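Local coordinates for putative large adhesion protein (Lap) involved in biofilm formation (Marinobacter hydrocarbonoclasticus ATCC 49840, PDB 6M8M) that probably helps the bacterium adhere during biofilm formation, through a PA14 domain that binds sugar with the aid of calcium, at residues E150-N154 / Y179-G183. Residues are numbered along the deposited sequence; the frame is centred on the assembly and turned at random.
Sequences EYNGN and YWDQG. With CA (calcium ion), chain E; CA (calcium ion), chain D; BGC (beta-D-glucopyranose), chain B.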
# COMPACT_ATOMS: atom_id res chain seq x y z
N GLU A 150 -4.93 -1.27 -9.84
CA GLU A 150 -3.50 -1.07 -10.02
C GLU A 150 -3.24 0.18 -10.85
O GLU A 150 -4.04 0.54 -11.72
CB GLU A 150 -2.80 -2.26 -10.67
CG GLU A 150 -3.18 -2.48 -12.09
CD GLU A 150 -2.39 -3.59 -12.77
OE1 GLU A 150 -2.79 -3.95 -13.90
OE2 GLU A 150 -1.42 -4.09 -12.19
N TYR A 151 -2.10 0.79 -10.62
CA TYR A 151 -1.48 1.69 -11.59
C TYR A 151 -0.04 1.20 -11.71
O TYR A 151 0.77 1.38 -10.80
CB TYR A 151 -1.52 3.15 -11.21
CG TYR A 151 -0.97 3.94 -12.38
CD1 TYR A 151 -1.78 4.23 -13.47
CD2 TYR A 151 0.36 4.32 -12.44
CE1 TYR A 151 -1.28 4.92 -14.58
CE2 TYR A 151 0.85 5.02 -13.55
CZ TYR A 151 0.04 5.30 -14.59
OH TYR A 151 0.57 5.98 -15.67
N ASN A 152 0.24 0.51 -12.81
CA ASN A 152 1.51 -0.17 -12.97
C ASN A 152 2.47 0.78 -13.69
O ASN A 152 2.68 0.69 -14.89
CB ASN A 152 1.32 -1.48 -13.73
CG ASN A 152 2.47 -2.42 -13.53
OD1 ASN A 152 3.56 -1.98 -13.14
ND2 ASN A 152 2.26 -3.70 -13.76
N GLY A 153 3.03 1.72 -12.94
CA GLY A 153 3.90 2.72 -13.52
C GLY A 153 4.12 3.86 -12.55
O GLY A 153 3.61 3.88 -11.42
N ASN A 154 4.94 4.80 -12.99
CA ASN A 154 5.20 6.03 -12.25
C ASN A 154 4.24 7.12 -12.69
O ASN A 154 3.82 7.16 -13.85
CB ASN A 154 6.65 6.43 -12.43
CG ASN A 154 7.58 5.46 -11.72
OD1 ASN A 154 7.23 4.92 -10.67
ND2 ASN A 154 8.77 5.26 -12.26
N TYR A 179 2.96 -0.87 -3.14
CA TYR A 179 2.98 0.54 -3.51
C TYR A 179 4.44 0.96 -3.55
O TYR A 179 5.25 0.45 -2.77
CB TYR A 179 2.18 1.41 -2.48
CG TYR A 179 2.64 2.84 -2.46
CD1 TYR A 179 2.16 3.76 -3.38
CD2 TYR A 179 3.63 3.24 -1.58
CE1 TYR A 179 2.64 5.06 -3.40
CE2 TYR A 179 4.12 4.52 -1.60
CZ TYR A 179 3.64 5.42 -2.52
OH TYR A 179 4.19 6.67 -2.52
N TRP A 180 4.78 1.90 -4.43
CA TRP A 180 6.13 2.44 -4.41
C TRP A 180 6.17 3.92 -4.74
O TRP A 180 5.28 4.48 -5.39
CB TRP A 180 7.05 1.68 -5.36
CG TRP A 180 6.82 1.92 -6.83
CD1 TRP A 180 7.43 2.83 -7.61
CD2 TRP A 180 5.92 1.20 -7.68
NE1 TRP A 180 6.98 2.74 -8.90
CE2 TRP A 180 6.05 1.74 -8.97
CE3 TRP A 180 5.01 0.15 -7.48
CZ2 TRP A 180 5.33 1.26 -10.06
CZ3 TRP A 180 4.30 -0.33 -8.56
CH2 TRP A 180 4.46 0.23 -9.84
N ASP A 181 7.27 4.52 -4.29
CA ASP A 181 7.71 5.84 -4.71
C ASP A 181 9.04 5.69 -5.43
O ASP A 181 10.01 5.18 -4.85
CB ASP A 181 7.88 6.78 -3.51
CG ASP A 181 8.44 8.11 -3.94
OD1 ASP A 181 8.03 8.58 -5.01
OD2 ASP A 181 9.31 8.67 -3.22
N GLN A 182 9.09 6.14 -6.69
CA GLN A 182 10.34 6.19 -7.44
C GLN A 182 11.19 7.40 -7.06
O GLN A 182 12.37 7.45 -7.43
CB GLN A 182 10.05 6.25 -8.95
CG GLN A 182 9.37 7.52 -9.45
CD GLN A 182 10.27 8.48 -10.20
OE1 GLN A 182 11.32 8.14 -10.77
NE2 GLN A 182 9.83 9.73 -10.24
N GLY A 183 10.62 8.34 -6.33
CA GLY A 183 11.29 9.58 -5.96
C GLY A 183 10.34 10.74 -6.13
O GLY A 183 9.30 10.65 -6.79
CA CA E . 7.03 9.88 -6.64
CA CA D . 14.21 6.31 -8.31
C2 BGC B . 6.86 12.40 -8.91
C3 BGC B . 6.14 13.58 -9.48
C4 BGC B . 6.37 13.67 -10.97
C5 BGC B . 5.99 12.36 -11.65
C6 BGC B . 6.23 12.35 -13.12
C1 BGC B . 6.45 11.13 -9.63
O1 BGC B . 7.15 10.07 -9.15
O2 BGC B . 6.58 12.19 -7.51
O3 BGC B . 6.57 14.79 -8.83
O4 BGC B . 5.54 14.69 -11.53
O5 BGC B . 6.76 11.26 -11.06
O6 BGC B . 7.57 12.61 -13.44
O HOH W 1 13.89 8.10 -9.97
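Asn-154 meets Trp-180 and Gln-182 in a surface contact beside the site where calcium binds glucose in the PA14 domain. It joins the loop after strand 146-151 to the end of strand 174-181. A single side-chain hydrogen bond links the segments: Trp-180 NE1 donates to Asn-154 OD1 at 2.8 Å. The acceptor lies at the edge of the indole, 19° out of its plane, while the amide is turned 71° from the ring. The six-membered ring of the indole lies by the loop backbone, with Trp-180 CZ2 3.4 Å from Gly-153 O. Trp-180 also touches Leu-54, and Val-57 and Val-60 of helix 57-66.

The Asn-154 amide also packs against the aliphatic part of Gln-182, its carbon CG 3.5 Å from Gln-182 CG. The Gln-182 chain bends at chi2 (105°), and its amide serves two partners. OE1 accepts from a water on one calcium ion, and Gln-182 O binds that same ion. NE2 donates to glucose O1. Asp-181 OD1 and Gly-183 O bind the second calcium ion, with Asp-136, Asp-137 and Ala-185. Asp-181 and Gly-183 form an Asx turn: Gly-183 N donates to Asp-181 OD1 at 2.9 Å. Glucose O1 and O2 complete the site, each 2.5 Å from the second calcium ion.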